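Local atomic coordinates of 3-phosphoshikimate 1-carboxyvinyltransferase (Streptomyces sviceus, PDB entry 7M0O), a protein that probably catalyses transfer of the enolpyruvyl group of phosphoenolpyruvate to the 5-hydroxyl of shikimate-3-phosphate, the sixth step of chorismate biosynthesis. Residues A301-F306 / F372-L377; S308-I313 / W347-P352; A331-R336 / A358-Y363; L337-A342 / G353-A358. All blocks are in the same frame, centred on the assembly; numbering follows the deposited sequence.

Interaction 1. Residues A301-F306 / F372-L377; sequences AAIAPF and FAVTGL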
loop_
_atom_site.group_PDB
_atom_site.type_symbol
_atom_site.label_atom_id
_atom_site.label_comp_id
_atom_site.label_asym_id
_atom_site.label_seq_id
_atom_site.Cartn_x
_atom_site.Cartn_y
_atom_site.Cartn_z
ATOM N N ALA A 301 20.169 -0.600 -5.696
ATOM C CA ALA A 301 21.483 -0.670 -5.064
ATOM C C ALA A 301 21.995 -2.105 -4.988
ATOM O O ALA A 301 23.199 -2.347 -5.126
ATOM C CB ALA A 301 21.416 -0.051 -3.667
ATOM N N ALA A 302 21.095 -3.068 -4.812
ATOM C CA ALA A 302 21.514 -4.446 -4.593
ATOM C C ALA A 302 21.887 -5.189 -5.878
ATOM O O ALA A 302 22.580 -6.209 -5.789
ATOM C CB ALA A 302 20.418 -5.203 -3.835
ATOM N N ILE A 303 21.469 -4.725 -7.064
ATOM C CA ILE A 303 21.929 -5.322 -8.327
ATOM C C ILE A 303 23.051 -4.522 -8.971
ATOM O O ILE A 303 23.695 -5.023 -9.908
ATOM C CB ILE A 303 20.770 -5.516 -9.339
ATOM C CG1 ILE A 303 20.164 -4.172 -9.753
ATOM C CG2 ILE A 303 19.715 -6.443 -8.745
ATOM C CD1 ILE A 303 19.158 -4.265 -10.903
ATOM N N ALA A 304 23.347 -3.323 -8.462
ATOM C CA ALA A 304 24.391 -2.508 -9.061
ATOM C C ALA A 304 25.791 -3.136 -9.043
ATOM O O ALA A 304 26.592 -2.766 -9.921
ATOM C CB ALA A 304 24.417 -1.133 -8.372
ATOM N N PRO A 305 26.160 -4.036 -8.119
ATOM C CA PRO A 305 27.510 -4.629 -8.196
ATOM C C PRO A 305 27.795 -5.325 -9.512
ATOM O O PRO A 305 28.971 -5.504 -9.864
ATOM C CB PRO A 305 27.529 -5.619 -7.027
ATOM C CG PRO A 305 26.597 -4.999 -6.034
ATOM C CD PRO A 305 25.509 -4.367 -6.830
ATOM N N PHE A 306 26.754 -5.699 -10.258
ATOM C CA PHE A 306 26.878 -6.450 -11.501
ATOM C C PHE A 306 26.729 -5.580 -12.744
ATOM O O PHE A 306 26.765 -6.110 -13.856
ATOM C CB PHE A 306 25.844 -7.577 -11.518
ATOM C CG PHE A 306 25.746 -8.309 -10.213
ATOM C CD1 PHE A 306 26.638 -9.323 -9.908
ATOM C CD2 PHE A 306 24.784 -7.964 -9.275
ATOM C CE1 PHE A 306 26.565 -9.989 -8.700
ATOM C CE2 PHE A 306 24.708 -8.629 -8.064
ATOM C CZ PHE A 306 25.609 -9.641 -7.782
ATOM N N PHE A 372 18.768 -7.373 -0.743
ATOM C CA PHE A 372 20.004 -8.141 -0.800
ATOM C C PHE A 372 19.761 -9.632 -0.981
ATOM O O PHE A 372 20.698 -10.356 -1.357
ATOM C CB PHE A 372 20.869 -7.863 0.441
ATOM C CG PHE A 372 21.536 -6.511 0.387
ATOM C CD1 PHE A 372 22.676 -6.315 -0.386
ATOM C CD2 PHE A 372 20.985 -5.428 1.042
ATOM C CE1 PHE A 372 23.267 -5.068 -0.477
ATOM C CE2 PHE A 372 21.568 -4.164 0.958
ATOM C CZ PHE A 372 22.713 -3.985 0.202
ATOM N N ALA A 373 18.520 -10.091 -0.803
ATOM C CA ALA A 373 18.174 -11.425 -1.279
ATOM C C ALA A 373 18.409 -11.539 -2.781
ATOM O O ALA A 373 18.834 -12.592 -3.268
ATOM C CB ALA A 373 16.719 -11.755 -0.929
ATOM N N VAL A 374 18.103 -10.479 -3.544
ATOM C CA VAL A 374 18.354 -10.547 -4.979
ATOM C C VAL A 374 19.850 -10.682 -5.253
ATOM O O VAL A 374 20.270 -11.439 -6.135
ATOM C CB VAL A 374 17.755 -9.322 -5.701
ATOM C CG1 VAL A 374 17.960 -9.477 -7.193
ATOM C CG2 VAL A 374 16.279 -9.165 -5.386
ATOM N N THR A 375 20.679 -9.942 -4.511
ATOM C CA THR A 375 22.124 -10.062 -4.659
ATOM C C THR A 375 22.578 -11.499 -4.470
ATOM O O THR A 375 23.516 -11.956 -5.135
ATOM C CB THR A 375 22.834 -9.169 -3.642
ATOM O OG1 THR A 375 22.277 -7.850 -3.675
ATOM C CG2 THR A 375 24.319 -9.099 -3.939
ATOM N N GLY A 376 21.917 -12.224 -3.568
ATOM C CA GLY A 376 22.285 -13.606 -3.273
ATOM C C GLY A 376 22.052 -14.602 -4.403
ATOM O O GLY A 376 22.569 -15.724 -4.321
ATOM N N LEU A 377 21.261 -14.247 -5.425
ATOM C CA LEU A 377 21.191 -15.069 -6.634
ATOM C C LEU A 377 22.555 -15.266 -7.283
ATOM O O LEU A 377 22.803 -16.318 -7.896
ATOM C CB LEU A 377 20.249 -14.424 -7.646
ATOM C CG LEU A 377 18.786 -14.347 -7.232
ATOM C CD1 LEU A 377 18.031 -13.714 -8.367
ATOM C CD2 LEU A 377 18.212 -15.712 -6.905
#

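Interaction 2. Residues S308-I313 / W347-P352; sequences SAPVRI and WIEIHP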
loop_
_atom_site.group_PDB
_atom_site.type_symbol
_atom_site.label_atom_id
_atom_site.label_comp_id
_atom_site.label_asym_id
_atom_site.label_seq_id
_atom_site.Cartn_x
_atom_site.Cartn_y
_atom_site.Cartn_z
ATOM N N SER A 308 27.615 -2.614 -15.689
ATOM C CA SER A 308 28.744 -2.366 -16.588
ATOM C C SER A 308 29.549 -1.124 -16.234
ATOM O O SER A 308 30.620 -0.920 -16.817
ATOM C CB SER A 308 28.236 -2.194 -18.018
ATOM O OG SER A 308 27.625 -0.917 -18.181
ATOM N N ALA A 309 29.039 -0.270 -15.338
ATOM C CA ALA A 309 29.611 1.040 -15.033
ATOM C C ALA A 309 28.985 1.524 -13.730
ATOM O O ALA A 309 28.035 0.895 -13.258
ATOM C CB ALA A 309 29.328 2.030 -16.166
ATOM N N PRO A 310 29.444 2.636 -13.129
ATOM C CA PRO A 310 28.829 3.093 -11.873
ATOM C C PRO A 310 27.319 3.270 -11.976
ATOM O O PRO A 310 26.774 3.664 -13.016
ATOM C CB PRO A 310 29.523 4.432 -11.601
ATOM C CG PRO A 310 30.860 4.263 -12.219
ATOM C CD PRO A 310 30.669 3.397 -13.432
ATOM N N VAL A 311 26.647 2.977 -10.871
ATOM C CA VAL A 311 25.222 3.225 -10.719
ATOM C C VAL A 311 25.110 4.344 -9.699
ATOM O O VAL A 311 25.503 4.179 -8.541
ATOM C CB VAL A 311 24.457 1.969 -10.276
ATOM C CG1 VAL A 311 23.013 2.318 -9.983
ATOM C CG2 VAL A 311 24.541 0.890 -11.375
ATOM N N ARG A 312 24.622 5.495 -10.128
ATOM C CA ARG A 312 24.461 6.632 -9.232
ATOM C C ARG A 312 22.977 6.906 -9.044
ATOM O O ARG A 312 22.272 7.209 -10.018
ATOM C CB ARG A 312 25.181 7.861 -9.780
ATOM C CG ARG A 312 25.160 9.052 -8.823
ATOM C CD ARG A 312 26.044 10.175 -9.328
ATOM N NE ARG A 312 25.857 11.441 -8.618
ATOM C CZ ARG A 312 26.717 11.921 -7.725
ATOM N NH1 ARG A 312 27.817 11.243 -7.431
ATOM N NH2 ARG A 312 26.485 13.090 -7.143
ATOM N N ILE A 313 22.513 6.826 -7.797
ATOM C CA ILE A 313 21.111 7.061 -7.455
ATOM C C ILE A 313 21.006 8.440 -6.810
ATOM O O ILE A 313 21.657 8.702 -5.794
ATOM C CB ILE A 313 20.573 5.959 -6.526
ATOM C CG1 ILE A 313 20.709 4.582 -7.181
ATOM C CG2 ILE A 313 19.101 6.206 -6.172
ATOM C CD1 ILE A 313 20.203 3.456 -6.273
ATOM N N TRP A 347 22.426 11.190 -2.311
ATOM C CA TRP A 347 22.800 10.335 -3.429
ATOM C C TRP A 347 23.726 9.228 -2.942
ATOM O O TRP A 347 24.354 9.329 -1.884
ATOM C CB TRP A 347 23.460 11.137 -4.571
ATOM C CG TRP A 347 24.741 11.880 -4.213
ATOM C CD1 TRP A 347 24.851 13.198 -3.853
ATOM C CD2 TRP A 347 26.076 11.349 -4.206
ATOM N NE1 TRP A 347 26.181 13.521 -3.642
ATOM C CE2 TRP A 347 26.947 12.403 -3.840
ATOM C CE3 TRP A 347 26.616 10.086 -4.465
ATOM C CZ2 TRP A 347 28.330 12.230 -3.732
ATOM C CZ3 TRP A 347 28.002 9.914 -4.366
ATOM C CH2 TRP A 347 28.838 10.980 -3.989
ATOM N N ILE A 348 23.775 8.149 -3.726
ATOM C CA ILE A 348 24.683 7.028 -3.489
ATOM C C ILE A 348 25.214 6.561 -4.838
ATOM O O ILE A 348 24.448 6.440 -5.801
ATOM C CB ILE A 348 23.971 5.898 -2.724
ATOM C CG1 ILE A 348 24.908 4.696 -2.529
ATOM C CG2 ILE A 348 22.677 5.469 -3.429
ATOM C CD1 ILE A 348 24.344 3.645 -1.573
ATOM N N GLU A 349 26.528 6.323 -4.918
ATOM C CA GLU A 349 27.172 5.893 -6.157
ATOM C C GLU A 349 27.881 4.566 -5.898
ATOM O O GLU A 349 28.744 4.473 -5.012
ATOM C CB GLU A 349 28.145 6.946 -6.694
ATOM C CG GLU A 349 28.659 6.621 -8.103
ATOM C CD GLU A 349 29.236 7.823 -8.856
ATOM O OE1 GLU A 349 28.976 8.983 -8.476
ATOM O OE2 GLU A 349 29.961 7.595 -9.850
ATOM N N ILE A 350 27.489 3.543 -6.647
ATOM C CA ILE A 350 27.943 2.177 -6.449
ATOM C C ILE A 350 28.858 1.798 -7.607
ATOM O O ILE A 350 28.479 1.921 -8.777
ATOM C CB ILE A 350 26.752 1.208 -6.348
ATOM C CG1 ILE A 350 25.830 1.609 -5.190
ATOM C CG2 ILE A 350 27.250 -0.234 -6.185
ATOM C CD1 ILE A 350 24.378 1.353 -5.421
ATOM N N HIS A 351 30.043 1.288 -7.281
ATOM C CA HIS A 351 31.023 0.949 -8.298
ATOM C C HIS A 351 31.108 -0.560 -8.447
ATOM O O HIS A 351 31.494 -1.256 -7.492
ATOM C CB HIS A 351 32.377 1.552 -7.930
ATOM C CG HIS A 351 32.339 3.049 -7.905
ATOM N ND1 HIS A 351 32.596 3.807 -9.025
ATOM C CD2 HIS A 351 32.012 3.923 -6.924
ATOM C CE1 HIS A 351 32.461 5.088 -8.729
ATOM N NE2 HIS A 351 32.103 5.186 -7.460
ATOM N N PRO A 352 30.725 -1.100 -9.602
ATOM C CA PRO A 352 30.649 -2.555 -9.753
ATOM C C PRO A 352 32.007 -3.219 -9.612
ATOM O O PRO A 352 33.058 -2.623 -9.861
ATOM C CB PRO A 352 30.089 -2.742 -11.170
ATOM C CG PRO A 352 30.269 -1.424 -11.852
ATOM C CD PRO A 352 30.208 -0.381 -10.778
#

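Interaction 3. Residues A331-R336 / A358-Y363; sequences AENLRR and AQVTSY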
loop_
_atom_site.group_PDB
_atom_site.type_symbol
_atom_site.label_atom_id
_atom_site.label_comp_id
_atom_site.label_asym_id
_atom_site.label_seq_id
_atom_site.Cartn_x
_atom_site.Cartn_y
_atom_site.Cartn_z
ATOM N N ALA A 331 24.839 1.391 1.637
ATOM C CA ALA A 331 26.280 1.566 1.516
ATOM C C ALA A 331 27.029 0.641 2.467
ATOM O O ALA A 331 28.025 0.012 2.089
ATOM C CB ALA A 331 26.657 3.024 1.781
ATOM N N GLU A 332 26.571 0.551 3.711
ATOM C CA GLU A 332 27.285 -0.270 4.678
ATOM C C GLU A 332 27.298 -1.731 4.244
ATOM O O GLU A 332 28.327 -2.405 4.336
ATOM C CB GLU A 332 26.659 -0.120 6.063
ATOM C CG GLU A 332 27.440 -0.838 7.154
ATOM C CD GLU A 332 26.709 -0.872 8.486
ATOM O OE1 GLU A 332 25.592 -0.312 8.589
ATOM O OE2 GLU A 332 27.264 -1.465 9.435
ATOM N N ASN A 333 26.167 -2.232 3.749
ATOM C CA ASN A 333 26.096 -3.645 3.388
ATOM C C ASN A 333 26.850 -3.925 2.092
ATOM O O ASN A 333 27.499 -4.968 1.959
ATOM C CB ASN A 333 24.631 -4.067 3.302
ATOM C CG ASN A 333 24.042 -4.355 4.682
ATOM O OD1 ASN A 333 24.511 -5.257 5.394
ATOM N ND2 ASN A 333 23.046 -3.579 5.081
ATOM N N LEU A 334 26.808 -2.988 1.137
ATOM C CA LEU A 334 27.561 -3.154 -0.102
ATOM C C LEU A 334 29.057 -3.172 0.181
ATOM O O LEU A 334 29.806 -3.959 -0.417
ATOM C CB LEU A 334 27.205 -2.037 -1.084
ATOM C CG LEU A 334 25.934 -2.256 -1.903
ATOM C CD1 LEU A 334 25.467 -0.948 -2.582
ATOM C CD2 LEU A 334 26.149 -3.361 -2.921
ATOM N N ARG A 335 29.500 -2.346 1.130
ATOM C CA ARG A 335 30.917 -2.311 1.474
ATOM C C ARG A 335 31.339 -3.591 2.177
ATOM O O ARG A 335 32.455 -4.081 1.969
ATOM C CB ARG A 335 31.205 -1.096 2.351
ATOM C CG ARG A 335 31.233 0.217 1.574
ATOM C CD ARG A 335 31.163 1.417 2.527
ATOM N NE ARG A 335 31.280 2.687 1.821
ATOM C CZ ARG A 335 30.692 3.808 2.225
ATOM N NH1 ARG A 335 29.948 3.811 3.329
ATOM N NH2 ARG A 335 30.847 4.927 1.535
ATOM N N ARG A 336 30.462 -4.138 3.014
ATOM C CA ARG A 336 30.754 -5.415 3.659
ATOM C C ARG A 336 30.939 -6.523 2.628
ATOM O O ARG A 336 31.714 -7.463 2.853
ATOM C CB ARG A 336 29.639 -5.768 4.645
ATOM C CG ARG A 336 29.966 -6.928 5.572
ATOM C CD ARG A 336 28.912 -7.072 6.661
ATOM N NE ARG A 336 28.783 -5.835 7.420
ATOM C CZ ARG A 336 27.695 -5.486 8.091
ATOM N NH1 ARG A 336 26.637 -6.283 8.096
ATOM N NH2 ARG A 336 27.663 -4.341 8.756
ATOM N N ALA A 358 28.405 -12.247 2.918
ATOM C CA ALA A 358 28.518 -11.890 4.327
ATOM C C ALA A 358 27.112 -11.762 4.905
ATOM O O ALA A 358 26.111 -11.857 4.191
ATOM C CB ALA A 358 29.321 -10.598 4.509
ATOM N N GLN A 359 27.045 -11.539 6.214
ATOM C CA GLN A 359 25.773 -11.309 6.874
ATOM C C GLN A 359 25.368 -9.850 6.721
ATOM O O GLN A 359 26.133 -8.942 7.056
ATOM C CB GLN A 359 25.852 -11.668 8.353
ATOM C CG GLN A 359 24.507 -11.597 9.022
ATOM C CD GLN A 359 24.605 -11.620 10.525
ATOM O OE1 GLN A 359 25.146 -10.705 11.139
ATOM N NE2 GLN A 359 24.082 -12.673 11.127
ATOM N N VAL A 360 24.157 -9.635 6.221
ATOM C CA VAL A 360 23.608 -8.303 6.011
ATOM C C VAL A 360 23.059 -7.764 7.325
ATOM O O VAL A 360 22.341 -8.471 8.042
ATOM C CB VAL A 360 22.513 -8.354 4.937
ATOM C CG1 VAL A 360 21.601 -7.123 5.014
ATOM C CG2 VAL A 360 23.151 -8.501 3.556
ATOM N N THR A 361 23.411 -6.512 7.654
ATOM C CA THR A 361 22.796 -5.806 8.776
ATOM C C THR A 361 21.495 -5.154 8.309
ATOM O O THR A 361 21.515 -4.155 7.583
ATOM C CB THR A 361 23.728 -4.746 9.355
ATOM O OG1 THR A 361 24.941 -5.358 9.798
ATOM C CG2 THR A 361 23.048 -4.066 10.557
ATOM N N SER A 362 20.364 -5.701 8.746
ATOM C CA SER A 362 19.075 -5.278 8.215
ATOM C C SER A 362 18.551 -3.980 8.820
ATOM O O SER A 362 17.769 -3.280 8.159
ATOM C CB SER A 362 18.062 -6.418 8.406
ATOM O OG SER A 362 17.611 -6.467 9.748
ATOM N N TYR A 363 18.946 -3.640 10.047
ATOM C CA TYR A 363 18.323 -2.553 10.813
ATOM C C TYR A 363 16.816 -2.770 10.992
ATOM O O TYR A 363 16.067 -1.810 11.222
ATOM C CB TYR A 363 18.600 -1.171 10.185
ATOM C CG TYR A 363 20.061 -0.774 10.268
ATOM C CD1 TYR A 363 20.568 -0.159 11.405
ATOM C CD2 TYR A 363 20.939 -1.047 9.226
ATOM C CE1 TYR A 363 21.902 0.191 11.495
ATOM C CE2 TYR A 363 22.281 -0.701 9.303
ATOM C CZ TYR A 363 22.756 -0.079 10.439
ATOM O OH TYR A 363 24.094 0.259 10.534
#

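Interaction 4. Residues L337-A342 / G353-A358; sequences LGVRVA and GPATGA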
loop_
_atom_site.group_PDB
_atom_site.type_symbol
_atom_site.label_atom_id
_atom_site.label_comp_id
_atom_site.label_asym_id
_atom_site.label_seq_id
_atom_site.Cartn_x
_atom_site.Cartn_y
_atom_site.Cartn_z
ATOM N N LEU A 337 30.249 -6.424 1.496
ATOM C CA LEU A 337 30.402 -7.374 0.398
ATOM C C LEU A 337 31.638 -7.117 -0.456
ATOM O O LEU A 337 31.908 -7.898 -1.378
ATOM C CB LEU A 337 29.150 -7.348 -0.486
ATOM C CG LEU A 337 27.827 -7.638 0.222
ATOM C CD1 LEU A 337 26.656 -7.429 -0.737
ATOM C CD2 LEU A 337 27.829 -9.055 0.785
ATOM N N GLY A 338 32.396 -6.057 -0.195
ATOM C CA GLY A 338 33.589 -5.766 -0.969
ATOM C C GLY A 338 33.426 -4.762 -2.091
ATOM O O GLY A 338 34.371 -4.561 -2.870
ATOM N N VAL A 339 32.267 -4.125 -2.192
ATOM C CA VAL A 339 31.936 -3.183 -3.261
ATOM C C VAL A 339 32.290 -1.766 -2.825
ATOM O O VAL A 339 31.994 -1.367 -1.697
ATOM C CB VAL A 339 30.437 -3.303 -3.606
ATOM C CG1 VAL A 339 30.061 -2.380 -4.746
ATOM C CG2 VAL A 339 30.086 -4.739 -3.953
ATOM N N ARG A 340 32.899 -0.985 -3.722
ATOM C CA ARG A 340 33.211 0.404 -3.392
ATOM C C ARG A 340 31.965 1.268 -3.578
ATOM O O ARG A 340 31.257 1.152 -4.587
ATOM C CB ARG A 340 34.378 0.932 -4.238
ATOM C CG ARG A 340 34.651 2.437 -4.016
ATOM C CD ARG A 340 35.946 2.916 -4.677
ATOM N NE ARG A 340 35.960 2.638 -6.116
ATOM C CZ ARG A 340 35.736 3.542 -7.059
ATOM N NH1 ARG A 340 35.483 4.805 -6.728
ATOM N NH2 ARG A 340 35.776 3.177 -8.332
ATOM N N VAL A 341 31.698 2.130 -2.595
ATOM C CA VAL A 341 30.513 2.985 -2.569
ATOM C C VAL A 341 30.917 4.380 -2.100
ATOM O O VAL A 341 31.705 4.526 -1.159
ATOM C CB VAL A 341 29.418 2.411 -1.636
ATOM C CG1 VAL A 341 28.178 3.308 -1.635
ATOM C CG2 VAL A 341 29.049 0.997 -2.029
ATOM N N ALA A 342 30.382 5.405 -2.760
ATOM C CA ALA A 342 30.488 6.793 -2.319
ATOM C C ALA A 342 29.085 7.302 -2.005
ATOM O O ALA A 342 28.109 6.851 -2.606
ATOM C CB ALA A 342 31.141 7.669 -3.387
ATOM N N GLY A 353 31.957 -4.486 -9.223
ATOM C CA GLY A 353 33.136 -5.290 -9.008
ATOM C C GLY A 353 32.770 -6.563 -8.277
ATOM O O GLY A 353 31.610 -6.783 -7.914
ATOM N N PRO A 354 33.756 -7.437 -8.046
ATOM C CA PRO A 354 33.463 -8.720 -7.395
ATOM C C PRO A 354 32.937 -8.527 -5.981
ATOM O O PRO A 354 33.360 -7.625 -5.253
ATOM C CB PRO A 354 34.820 -9.433 -7.391
ATOM C CG PRO A 354 35.646 -8.708 -8.422
ATOM C CD PRO A 354 35.178 -7.302 -8.412
ATOM N N ALA A 355 32.001 -9.382 -5.595
ATOM C CA ALA A 355 31.413 -9.321 -4.268
ATOM C C ALA A 355 31.533 -10.673 -3.587
ATOM O O ALA A 355 31.512 -11.722 -4.239
ATOM C CB ALA A 355 29.939 -8.890 -4.319
ATOM N N THR A 356 31.645 -10.627 -2.264
ATOM C CA THR A 356 31.848 -11.794 -1.417
ATOM C C THR A 356 30.750 -11.840 -0.369
ATOM O O THR A 356 30.414 -10.810 0.216
ATOM C CB THR A 356 33.211 -11.727 -0.711
ATOM O OG1 THR A 356 34.260 -11.668 -1.687
ATOM C CG2 THR A 356 33.435 -12.946 0.171
ATOM N N GLY A 357 30.231 -13.039 -0.098
ATOM C CA GLY A 357 29.094 -13.166 0.800
ATOM C C GLY A 357 29.420 -12.764 2.227
ATOM O O GLY A 357 30.546 -12.908 2.706
ATOM N N ALA A 358 28.405 -12.247 2.918
ATOM C CA ALA A 358 28.518 -11.890 4.327
ATOM C C ALA A 358 27.112 -11.762 4.905
ATOM O O ALA A 358 26.111 -11.857 4.191
ATOM C CB ALA A 358 29.321 -10.598 4.509
HETATM O O HOH W 1 34.903 -9.158 -0.929
#

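Interaction 1. Residues A301-F306 / F372-L377
Thr375 meets Ala302 and Phe306 where helices 297-303 and 366-375 pack inside one domain of the EPSP synthase fold. Its side chain can be followed atom by atom. Thr375 CB lies 3.7 Å from Ala302 O. Thr375 OG1 stands anti to its own carbonyl carbon (chi1 -49°) and donates a 2.7 Å hydrogen bond to Ala302 O. It reaches that oxygen at a C=O...donor angle of 120°, tilted 30° from the carbonyl plane. Thr375 OG1 also lies 3.2 Å from Ala302 CB. The other branch, Thr375 CG2, ends 4.1 Å from Phe306 CZ and touches that ring at its edge, near the ring plane.

Apolar contacts accompany this bond. Ala302 CB sits over one face of the Phe372 ring, displaced toward the rim, with Phe372 CD1 at 4.3 Å. Ile303 and Val374 run side by side and point the same way, with CG2 of Ile303 3.8 Å from CG1 of Val374. Val374 and Leu377 also touch Phe401 of helix 397-406, and Phe372 touches Asn333 and Leu334.

Two backbone donors further along the chain do not serve Ala302 O. Pro305 has no N-H to offer, and Phe306 N bonds to Ile303 O instead. The Thr375 hydroxyl supplies a donor to this carbonyl of a buried residue, and both polar atoms are paired inside a largely apolar interface.

Interaction 2. Residues S308-I313 / W347-P352
The Arg312 guanidinium lays one face on the Trp347 ring and meets Glu349 OE1 at its edge. Both flat groups belong to an antiparallel strand pair, 311-314 with 347-351, the inner two strands of a four-stranded mixed sheet. NH2 of Arg312 sits over the centre of the indole, and Arg312 CZ lies 3.8 Å from the centroid of the six-membered ring of Trp347. The planes are 29° apart, a tilted cation-pi stack. At the edge, NH1 of Arg312 donates to OE1 of Glu349 over 2.7 Å in a salt bridge, with the carboxylate nearly perpendicular to the guanidinium. Glu314 is a second acidic partner, at NE. The Arg312 chain is extended from CG to NE, which carries the charged group across to the neighbouring strand.

Arg312 and Glu349 form a non-hydrogen-bonded pair. The flanking pairs, Val311 with Ile350 and Ile313 with Ile348, are hydrogen-bonded. Their side chains take the opposite face of the sheet, turned to helices 297-303 and 326-336. There CB of Ile313 packs 3.8 Å from CG2 of Ile348.

Just before strand 311-314, Pro310 CG rests 3.7 Å from His351 ND1, and Pro310 CB lies 3.6 Å from Glu349 OE2.

Interaction 3. Residues A331-R336 / A358-Y363
Asn333 and Val360 bring the last turns of helix 326-336 against the extended segment 358-363, with their CA atoms 5.9 Å apart. Within this alpha/beta domain, strand 359-360 pairs in parallel with strand 383-384, and the helix lies beside it. Tyr363 then turns the chain with left-handed backbone angles.

The side-chain amide of Asn333 grips Thr361 at both backbone groups, much as a neighbouring strand would. Asn333 OD1 accepts from Thr361 N at 2.8 Å, in the carbonyl plane and on a lone pair. Asn333 ND2 donates to Thr361 O at 3.0 Å, with that oxygen almost in the amide plane. Asn333 ND2 also bonds to Ala329 O, which helps fix the amide rotation.

Arg336 reaches the same segment from the next turn. A bend at chi3 (-57°) turns NE out of the extended line of the Arg336 chain. Arg336 NH1 bonds to Gln359 O at 2.9 Å and to Thr361 OG1 at 2.6 Å, both close to the guanidinium plane. NH2 forms a salt bridge with Glu332 OE2. The Tyr363 side chain lies about 8 Å from those of Arg326 and Lys392, predicted to bind phosphoenolpyruvate. Tyr363 OH donates to the syn lone pair of Glu332 OE1 in a short 2.5 Å bond.

Interaction 4. Residues L337-A342 / G353-A358
Leu337 CG stands anti to its carbonyl carbon (chi1 -57°), and beyond it CD2 meets Thr356 O and Ala358. The next residue, Gly338, has a positive phi of 97°. Together they end helix 326-336 in a Schellman motif, with two bonds returning to the last turn; one joins Val339 N to Leu334 O. From there the chain enters strand 340-344. The positive phi is one that glycine, without a side chain, adopts readily.

The loop 353-358 follows strand 347-351 and passes across this helix end. Leu337 O is the main acceptor. Thr356 N donates to Leu337 O over 2.9 Å at an N-H...O angle of 162°. The CA of Ala355 adds a CA-H...O contact to the same oxygen. In return, the CA of Leu337 makes a similar contact with Thr356 O. The two backbones thus exchange contacts in both directions.

CD2 is the branch of Leu337 that reaches farthest along the loop. Leu337 CD2 comes within 3.2 Å of Thr356 O and meets Ala358 CB at 4.3 Å. Ala355 CB takes the other apolar place, packing against Leu337 CB and, at 4.2 Å, Val339 CG2. Val339 also touches Pro305 and Ile350, which connects this surface contact to the interior. The site lies away from the predicted substrate-binding residues.

A water completes the junction: it donates to Leu337 O over 3.3 Å and lies 2.7 Å from Thr356 OG1.

Interaction 1 is the buried contact of the four; the others are partly exposed. Helix 326-336 and its exit link them: Leu334 packs on Pro305 of interaction 1 and on Ile350 of interaction 2, and leads on to Val339 of interaction 4. Interactions 2 and 4 share a sheet, since strands 347-351 and 340-344 are neighbours. Interactions 3 and 4 share Ala358, and interaction 4 is nested within the loop that interaction 3 closes. Chemistry follows position. The interior relies on apolar packing around one hydroxyl bond. The sheet pairs backbone bonds with a charged outer face. Interaction 3 is mostly polar, with side chains bonded to backbone and to each other; interaction 4 combines a backbone bond, small apolar contacts and a water.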